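BAT-2 beta-lactamase (Bacillus atrophaeus, PDB 6W5G) hydrolyses the amide bond of beta-lactam antibiotics as a class D serine beta-lactamase and so probably contributes to antibiotic resistance. Local coordinates at residues L37-F42 and F61-S66; K44-T49 and V244-T249. All coordinates share one frame; numbering follows the deposited sequence.

Contact 1: L37-F42 and F61-S66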
ATOM      1  N   LEU A  37     -12.923   7.127  17.922  1.00 18.10           N
ATOM      2  CA  LEU A  37     -12.334   8.035  16.949  1.00 17.93           C
ATOM      3  C   LEU A  37     -13.403   8.877  16.267  1.00 17.38           C
ATOM      4  O   LEU A  37     -14.555   8.463  16.113  1.00 17.68           O
ATOM      5  CB  LEU A  37     -11.583   7.252  15.871  1.00 19.13           C
ATOM      6  CG  LEU A  37     -10.059   7.334  15.906  1.00 21.64           C
ATOM      7  CD1 LEU A  37      -9.494   6.782  17.207  1.00 23.69           C
ATOM      8  CD2 LEU A  37      -9.475   6.630  14.683  1.00 22.42           C
ATOM      9  N   ASN A  38     -13.007  10.082  15.864  1.00 18.50           N
ATOM     10  CA  ASN A  38     -13.794  10.864  14.926  1.00 18.82           C
ATOM     11  C   ASN A  38     -12.846  11.570  13.977  1.00 17.50           C
ATOM     12  O   ASN A  38     -11.919  12.263  14.409  1.00 19.23           O
ATOM     13  CB  ASN A  38     -14.710  11.879  15.607  1.00 22.35           C
ATOM     14  CG  ASN A  38     -15.719  12.468  14.635  1.00 25.76           C
ATOM     15  OD1 ASN A  38     -15.372  13.304  13.806  1.00 25.07           O
ATOM     16  ND2 ASN A  38     -16.973  12.019  14.721  1.00 28.63           N
ATOM     17  N   VAL A  39     -13.075  11.376  12.686  1.00 14.62           N
ATOM     18  CA  VAL A  39     -12.208  11.915  11.652  1.00 14.72           C
ATOM     19  C   VAL A  39     -12.984  12.795  10.676  1.00 15.39           C
ATOM     20  O   VAL A  39     -12.489  13.107   9.602  1.00 15.91           O
ATOM     21  CB  VAL A  39     -11.423  10.799  10.934  1.00 14.76           C
ATOM     22  CG1 VAL A  39     -10.604   9.980  11.937  1.00 14.46           C
ATOM     23  CG2 VAL A  39     -12.378   9.894  10.150  1.00 14.21           C
ATOM     24  N   ASP A  40     -14.203  13.201  11.061  1.00 16.61           N
ATOM     25  CA  ASP A  40     -15.079  13.959  10.170  1.00 17.86           C
ATOM     26  C   ASP A  40     -14.381  15.183   9.601  1.00 17.94           C
ATOM     27  O   ASP A  40     -14.553  15.515   8.421  1.00 18.63           O
ATOM     28  CB  ASP A  40     -16.326  14.418  10.932  1.00 19.66           C
ATOM     29  CG  ASP A  40     -17.286  13.283  11.249  1.00 22.62           C
ATOM     30  OD1 ASP A  40     -17.071  12.147  10.783  1.00 22.80           O
ATOM     31  OD2 ASP A  40     -18.274  13.542  11.971  1.00 24.99           O
ATOM     32  N   GLU A  41     -13.605  15.883  10.433  1.00 17.11           N
ATOM     33  CA  GLU A  41     -12.978  17.122   9.989  1.00 17.20           C
ATOM     34  C   GLU A  41     -12.024  16.911   8.823  1.00 17.18           C
ATOM     35  O   GLU A  41     -11.799  17.844   8.046  1.00 20.21           O
ATOM     36  CB  GLU A  41     -12.276  17.831  11.155  1.00 18.04           C
ATOM     37  CG  GLU A  41     -11.045  17.116  11.728  1.00 18.50           C
ATOM     38  CD  GLU A  41     -11.378  16.179  12.891  1.00 19.50           C
ATOM     39  OE1 GLU A  41     -12.383  15.438  12.800  1.00 20.39           O
ATOM     40  OE2 GLU A  41     -10.636  16.191  13.898  1.00 19.24           O
ATOM     41  N   PHE A  42     -11.473  15.711   8.662  1.00 15.04           N
ATOM     42  CA  PHE A  42     -10.496  15.495   7.604  1.00 15.41           C
ATOM     43  C   PHE A  42     -11.121  15.066   6.289  1.00 16.58           C
ATOM     44  O   PHE A  42     -10.413  14.993   5.278  1.00 18.94           O
ATOM     45  CB  PHE A  42      -9.419  14.513   8.065  1.00 15.17           C
ATOM     46  CG  PHE A  42      -8.714  14.966   9.304  1.00 16.39           C
ATOM     47  CD1 PHE A  42      -7.897  16.089   9.271  1.00 18.65           C
ATOM     48  CD2 PHE A  42      -8.889  14.300  10.509  1.00 17.69           C
ATOM     49  CE1 PHE A  42      -7.251  16.526  10.407  1.00 19.55           C
ATOM     50  CE2 PHE A  42      -8.242  14.732  11.646  1.00 18.36           C
ATOM     51  CZ  PHE A  42      -7.421  15.846  11.597  1.00 18.79           C
ATOM     52  N   PHE A  61     -11.900   0.774  13.799  1.00 15.07           N
ATOM     53  CA  PHE A  61     -12.734   1.931  13.508  1.00 13.91           C
ATOM     54  C   PHE A  61     -12.887   2.061  11.998  1.00 12.76           C
ATOM     55  O   PHE A  61     -11.916   1.903  11.254  1.00 12.92           O
ATOM     56  CB  PHE A  61     -12.072   3.208  14.040  1.00 14.91           C
ATOM     57  CG  PHE A  61     -12.735   4.469  13.569  1.00 13.85           C
ATOM     58  CD1 PHE A  61     -13.880   4.935  14.201  1.00 13.97           C
ATOM     59  CD2 PHE A  61     -12.225   5.185  12.487  1.00 13.85           C
ATOM     60  CE1 PHE A  61     -14.508   6.090  13.774  1.00 14.60           C
ATOM     61  CE2 PHE A  61     -12.853   6.337  12.050  1.00 14.06           C
ATOM     62  CZ  PHE A  61     -14.003   6.792  12.697  1.00 15.53           C
ATOM     63  N   ILE A  62     -14.102   2.366  11.545  1.00 12.59           N
ATOM     64  CA  ILE A  62     -14.368   2.610  10.130  1.00 12.18           C
ATOM     65  C   ILE A  62     -15.150   3.906   9.981  1.00 12.66           C
ATOM     66  O   ILE A  62     -16.215   4.068  10.594  1.00 14.69           O
ATOM     67  CB  ILE A  62     -15.137   1.453   9.473  1.00 12.47           C
ATOM     68  CG1 ILE A  62     -14.380   0.134   9.620  1.00 13.96           C
ATOM     69  CG2 ILE A  62     -15.383   1.748   8.000  1.00 13.54           C
ATOM     70  CD1 ILE A  62     -15.214  -1.079   9.215  1.00 15.52           C
ATOM     71  N   TYR A  63     -14.626   4.822   9.170  1.00 12.13           N
ATOM     72  CA  TYR A  63     -15.368   5.975   8.678  1.00 12.00           C
ATOM     73  C   TYR A  63     -15.812   5.669   7.252  1.00 12.16           C
ATOM     74  O   TYR A  63     -14.981   5.297   6.415  1.00 12.05           O
ATOM     75  CB  TYR A  63     -14.476   7.224   8.677  1.00 13.65           C
ATOM     76  CG  TYR A  63     -15.078   8.401   7.944  1.00 14.25           C
ATOM     77  CD1 TYR A  63     -15.975   9.257   8.578  1.00 15.90           C
ATOM     78  CD2 TYR A  63     -14.753   8.660   6.618  1.00 14.97           C
ATOM     79  CE1 TYR A  63     -16.532  10.332   7.909  1.00 16.67           C
ATOM     80  CE2 TYR A  63     -15.315   9.725   5.939  1.00 16.36           C
ATOM     81  CZ  TYR A  63     -16.204  10.556   6.589  1.00 18.08           C
ATOM     82  OH  TYR A  63     -16.755  11.627   5.921  1.00 21.49           O
ATOM     83  N   ASN A  64     -17.113   5.826   6.980  1.00 12.69           N
ATOM     84  CA  ASN A  64     -17.710   5.570   5.665  1.00 12.68           C
ATOM     85  C   ASN A  64     -17.602   4.090   5.283  1.00 13.07           C
ATOM     86  O   ASN A  64     -16.835   3.693   4.407  1.00 13.92           O
ATOM     87  CB  ASN A  64     -17.137   6.478   4.566  1.00 13.19           C
ATOM     88  CG  ASN A  64     -17.948   6.416   3.283  1.00 15.13           C
ATOM     89  OD1 ASN A  64     -18.851   5.582   3.151  1.00 16.68           O
ATOM     90  ND2 ASN A  64     -17.635   7.299   2.333  1.00 15.92           N
ATOM     91  N   GLU A  65     -18.429   3.283   5.946  1.00 14.45           N
ATOM     92  CA  GLU A  65     -18.360   1.843   5.723  1.00 15.76           C
ATOM     93  C   GLU A  65     -18.778   1.461   4.307  1.00 14.88           C
ATOM     94  O   GLU A  65     -18.276   0.468   3.765  1.00 14.31           O
ATOM     95  CB  GLU A  65     -19.188   1.091   6.759  1.00 20.42           C
ATOM     96  CG  GLU A  65     -18.919  -0.400   6.703  1.00 25.08           C
ATOM     97  CD  GLU A  65     -19.549  -1.175   7.837  1.00 28.49           C
ATOM     98  OE1 GLU A  65     -20.294  -0.589   8.649  1.00 31.01           O
ATOM     99  OE2 GLU A  65     -19.302  -2.390   7.908  1.00 30.60           O
ATOM    100  N   SER A  66     -19.687   2.223   3.694  1.00 16.01           N
ATOM    101  CA  SER A  66     -20.116   1.907   2.335  0.52 16.59           C
ATOM    102  C   SER A  66     -18.944   1.964   1.364  1.00 16.02           C
ATOM    103  O   SER A  66     -18.759   1.060   0.539  1.00 16.74           O
ATOM    104  CB  SER A  66     -21.222   2.864   1.899  0.52 17.69           C
ATOM    105  OG  SER A  66     -22.385   2.674   2.683  0.52 18.95           O
TER
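The F61 ring takes L37 CB over one face in a CH-pi contact: the carbon stands 3.6 Å from the ring centroid and 10° off the ring normal. L37 CD2 touches the same ring at F61 CD2 (3.8 Å), while the backbone L37 O comes within 3.3 Å of F61 CE1. At the edge of this ring, near its plane, V39 CG2 lies 4.1 Å from F61 CE2. It is also 3.7 Å from Y63 CB, so one methyl touches both aromatic side chains. Both aromatics point their CB toward 37-42 and have CG anti to the backbone N (chi1 near 170°). D40 OD1 approaches Y63 CE1 obliquely at 3.4 Å, with carboxylate and ring planes 59° apart; the Y63 ring also stacks with F43. The bend that brings D40 there is an Asx turn, D40 N donating to N38 OD1 (3.0 Å). No hydrogen bond joins the segments. L37 also touches F50 and L52 of strand 48-54; V39 touches F50 and, on helix 248-261, I258. This is an N-terminal loop covering alternate residues of an outermost strand in the fold shared by penicillin-binding protein transpeptidase domains and serine beta-lactamases.

Contact 2: K44-T49 and V244-T249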
ATOM      1  N   LYS A  44     -14.114  16.624   5.111  1.00 24.52           N
ATOM      2  CA  LYS A  44     -15.047  17.645   4.652  1.00 27.39           C
ATOM      3  C   LYS A  44     -14.828  17.934   3.169  1.00 27.39           C
ATOM      4  O   LYS A  44     -13.696  18.130   2.719  1.00 27.20           O
ATOM      5  CB  LYS A  44     -14.877  18.922   5.473  1.00 30.57           C
ATOM      6  CG  LYS A  44     -15.051  18.739   6.972  1.00 33.63           C
ATOM      7  CD  LYS A  44     -14.982  20.085   7.686  1.00 35.63           C
ATOM      8  CE  LYS A  44     -13.712  20.241   8.503  1.00 36.98           C
ATOM      9  NZ  LYS A  44     -12.551  20.644   7.671  1.00 37.60           N
ATOM     10  N   ASP A  45     -15.919  17.941   2.405  1.00 28.20           N
ATOM     11  CA  ASP A  45     -15.899  18.148   0.954  1.00 29.85           C
ATOM     12  C   ASP A  45     -15.150  17.052   0.212  1.00 26.31           C
ATOM     13  O   ASP A  45     -14.754  17.246  -0.940  1.00 26.29           O
ATOM     14  CB  ASP A  45     -15.351  19.526   0.555  1.00 33.70           C
ATOM     15  CG  ASP A  45     -15.970  20.649   1.348  1.00 38.12           C
ATOM     16  OD1 ASP A  45     -17.205  20.618   1.543  1.00 38.91           O
ATOM     17  OD2 ASP A  45     -15.225  21.564   1.764  1.00 40.88           O
ATOM     18  N   ARG A  46     -14.944  15.901   0.849  1.00 22.62           N
ATOM     19  CA  ARG A  46     -14.292  14.764   0.223  1.00 20.49           C
ATOM     20  C   ARG A  46     -15.208  13.552   0.299  1.00 18.11           C
ATOM     21  O   ARG A  46     -16.109  13.476   1.141  1.00 19.65           O
ATOM     22  CB  ARG A  46     -12.966  14.421   0.916  1.00 21.34           C
ATOM     23  CG  ARG A  46     -11.955  15.559   0.946  1.00 23.54           C
ATOM     24  CD  ARG A  46     -10.604  15.050   1.437  1.00 24.65           C
ATOM     25  NE  ARG A  46      -9.559  16.076   1.474  1.00 25.64           N
ATOM     26  CZ  ARG A  46      -8.844  16.465   0.421  1.00 26.50           C
ATOM     27  NH1 ARG A  46      -9.060  15.932  -0.774  1.00 25.58           N
ATOM     28  NH2 ARG A  46      -7.908  17.391   0.561  1.00 27.78           N
ATOM     29  N   ASP A  47     -14.975  12.609  -0.602  1.00 14.80           N
ATOM     30  CA  ASP A  47     -15.653  11.315  -0.607  1.00 14.98           C
ATOM     31  C   ASP A  47     -14.563  10.292  -0.302  1.00 13.39           C
ATOM     32  O   ASP A  47     -13.768   9.946  -1.179  1.00 14.03           O
ATOM     33  CB  ASP A  47     -16.272  11.076  -1.982  1.00 17.79           C
ATOM     34  CG  ASP A  47     -17.242   9.905  -2.011  1.00 21.07           C
ATOM     35  OD1 ASP A  47     -16.958   8.861  -1.398  1.00 22.14           O
ATOM     36  OD2 ASP A  47     -18.298  10.027  -2.670  1.00 25.37           O
ATOM     37  N   GLY A  48     -14.495   9.835   0.951  1.00 12.99           N
ATOM     38  CA  GLY A  48     -13.433   8.923   1.327  1.00 11.63           C
ATOM     39  C   GLY A  48     -13.818   8.022   2.478  1.00 11.44           C
ATOM     40  O   GLY A  48     -14.875   8.167   3.097  1.00 12.04           O
ATOM     41  N   THR A  49     -12.928   7.074   2.752  1.00 10.59           N
ATOM     42  CA  THR A  49     -13.070   6.152   3.864  1.00 10.52           C
ATOM     43  C   THR A  49     -11.750   6.071   4.625  1.00 10.18           C
ATOM     44  O   THR A  49     -10.669   6.265   4.055  1.00 11.10           O
ATOM     45  CB  THR A  49     -13.540   4.762   3.378  1.00 11.87           C
ATOM     46  OG1 THR A  49     -13.676   3.875   4.493  1.00 12.75           O
ATOM     47  CG2 THR A  49     -12.566   4.171   2.370  1.00 12.09           C
ATOM     48  N   VAL A 244      -9.773   7.654  -1.006  1.00  9.74           N
ATOM     49  CA  VAL A 244     -10.434   8.950  -1.126  1.00 11.12           C
ATOM     50  C   VAL A 244     -10.476   9.351  -2.593  1.00 10.49           C
ATOM     51  O   VAL A 244      -9.683   8.874  -3.408  1.00 10.96           O
ATOM     52  CB  VAL A 244      -9.701  10.007  -0.255  1.00 12.03           C
ATOM     53  CG1 VAL A 244      -8.270  10.249  -0.780  1.00 12.84           C
ATOM     54  CG2 VAL A 244     -10.500  11.307  -0.149  1.00 13.91           C
ATOM     55  N   ASP A 245     -11.411  10.245  -2.931  1.00 11.29           N
ATOM     56  CA  ASP A 245     -11.545  10.780  -4.283  1.00 12.88           C
ATOM     57  C   ASP A 245     -10.566  11.923  -4.534  1.00 12.95           C
ATOM     58  O   ASP A 245     -10.957  13.015  -4.965  1.00 14.44           O
ATOM     59  CB  ASP A 245     -12.998  11.180  -4.568  1.00 13.41           C
ATOM     60  CG  ASP A 245     -13.478  12.372  -3.730  1.00 14.56           C
ATOM     61  OD1 ASP A 245     -12.910  12.631  -2.649  1.00 15.14           O
ATOM     62  OD2 ASP A 245     -14.444  13.049  -4.163  1.00 17.29           O
ATOM     63  N   ALA A 246      -9.287  11.668  -4.281  1.00 11.69           N
ATOM     64  CA  ALA A 246      -8.219  12.658  -4.433  1.00 11.69           C
ATOM     65  C   ALA A 246      -6.922  11.892  -4.653  1.00 11.82           C
ATOM     66  O   ALA A 246      -6.933  10.669  -4.805  1.00 12.07           O
ATOM     67  CB  ALA A 246      -8.147  13.573  -3.204  1.00 13.43           C
ATOM     68  N   SER A 247      -5.792  12.599  -4.639  1.00 11.75           N
ATOM     69  CA  SER A 247      -4.531  11.936  -4.940  1.00 12.25           C
ATOM     70  C   SER A 247      -4.068  11.058  -3.778  1.00 11.54           C
ATOM     71  O   SER A 247      -4.534  11.168  -2.638  1.00 10.84           O
ATOM     72  CB  SER A 247      -3.429  12.952  -5.226  1.00 13.11           C
ATOM     73  OG  SER A 247      -3.057  13.643  -4.040  1.00 14.03           O
ATOM     74  N   GLY A 248      -3.106  10.188  -4.083  1.00 11.29           N
ATOM     75  CA  GLY A 248      -2.455   9.430  -3.033  1.00 10.85           C
ATOM     76  C   GLY A 248      -1.757  10.300  -2.009  1.00 11.09           C
ATOM     77  O   GLY A 248      -1.708   9.948  -0.829  1.00 11.64           O
ATOM     78  N   THR A 249      -1.202  11.438  -2.440  1.00 11.55           N
ATOM     79  CA  THR A 249      -0.622  12.381  -1.486  1.00 12.35           C
ATOM     80  C   THR A 249      -1.688  12.927  -0.542  1.00 11.50           C
ATOM     81  O   THR A 249      -1.459  13.038   0.670  1.00 12.29           O
ATOM     82  CB  THR A 249       0.093  13.510  -2.233  1.00 13.08           C
ATOM     83  OG1 THR A 249       1.214  12.968  -2.949  1.00 16.92           O
ATOM     84  CG2 THR A 249       0.594  14.589  -1.258  1.00 14.94           C
TER
HETATM   85  O   HOH W   1     -15.579  15.180  -3.067  1.00 28.39           O
HETATM   86  O   HOH W   2     -11.343  14.847  -2.099  1.00 23.49           O
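Strand 48-54 and the end of strand 236-244, neighbours in the central antiparallel sheet, meet where G48 pairs with V244 as a non-hydrogen-bonded pair, their CA atoms 3.9 Å apart. Just beyond the pair D45-D47 leads into one strand and D245-S247 leads from the other to helix 248-261. D47 and D245 hold this end together by two hydrogen bonds: D47 N donates to D245 OD1 at 2.9 Å, nearly straight at 164° but from above the carboxylate plane, and D245 N donates to D47 O at 3.0 Å. D245 CG sits between its backbone N and carbonyl carbon (chi1 67°), which turns the carboxylate back to D47 N; D245 is also the centre of an inverse gamma turn. V244 CG2 packs over the bridge, 4.1 Å from G48 CA and equally far from R46 CD. The extended R46 chain carries NH1 to within 3.5 Å of A246 CB. One water accepts from R46 NH1 and donates to D245 OD1; another donates to D45 O and, at 2.7 Å, to D245 OD2. D47 OD1 instead forms a salt bridge with R67. The D245 carboxylate therefore accepts a backbone N-H and two water hydrogens, and its link to R46 is solvent-mediated, since NH1 and OD1 lie 5.4 Å apart; R67 probably eases the like charge of the two aspartates.

From the N terminus the chain passes 37-42, then 44-49, runs up strand 48-54 and returns on strand 59-63 to 61-66, where contact 1 closes a short loop of 18 intervening residues. Contact 2 closes a far longer one, of 194, when the chain leaves strand 236-244 for helix 248-261. Because 44-49 falls between the halves of contact 1, while 244-249 lies beyond both, the contacts cross. They are about 12 Å apart (centre to centre) and touch: Y63 O lies 2.7 Å from T49 OG1 and N64 ND2 3.0 Å from G48 O, both probable hydrogen bonds. Together they tie the N-terminal loop, three adjacent strands and the start of the C-terminal helix.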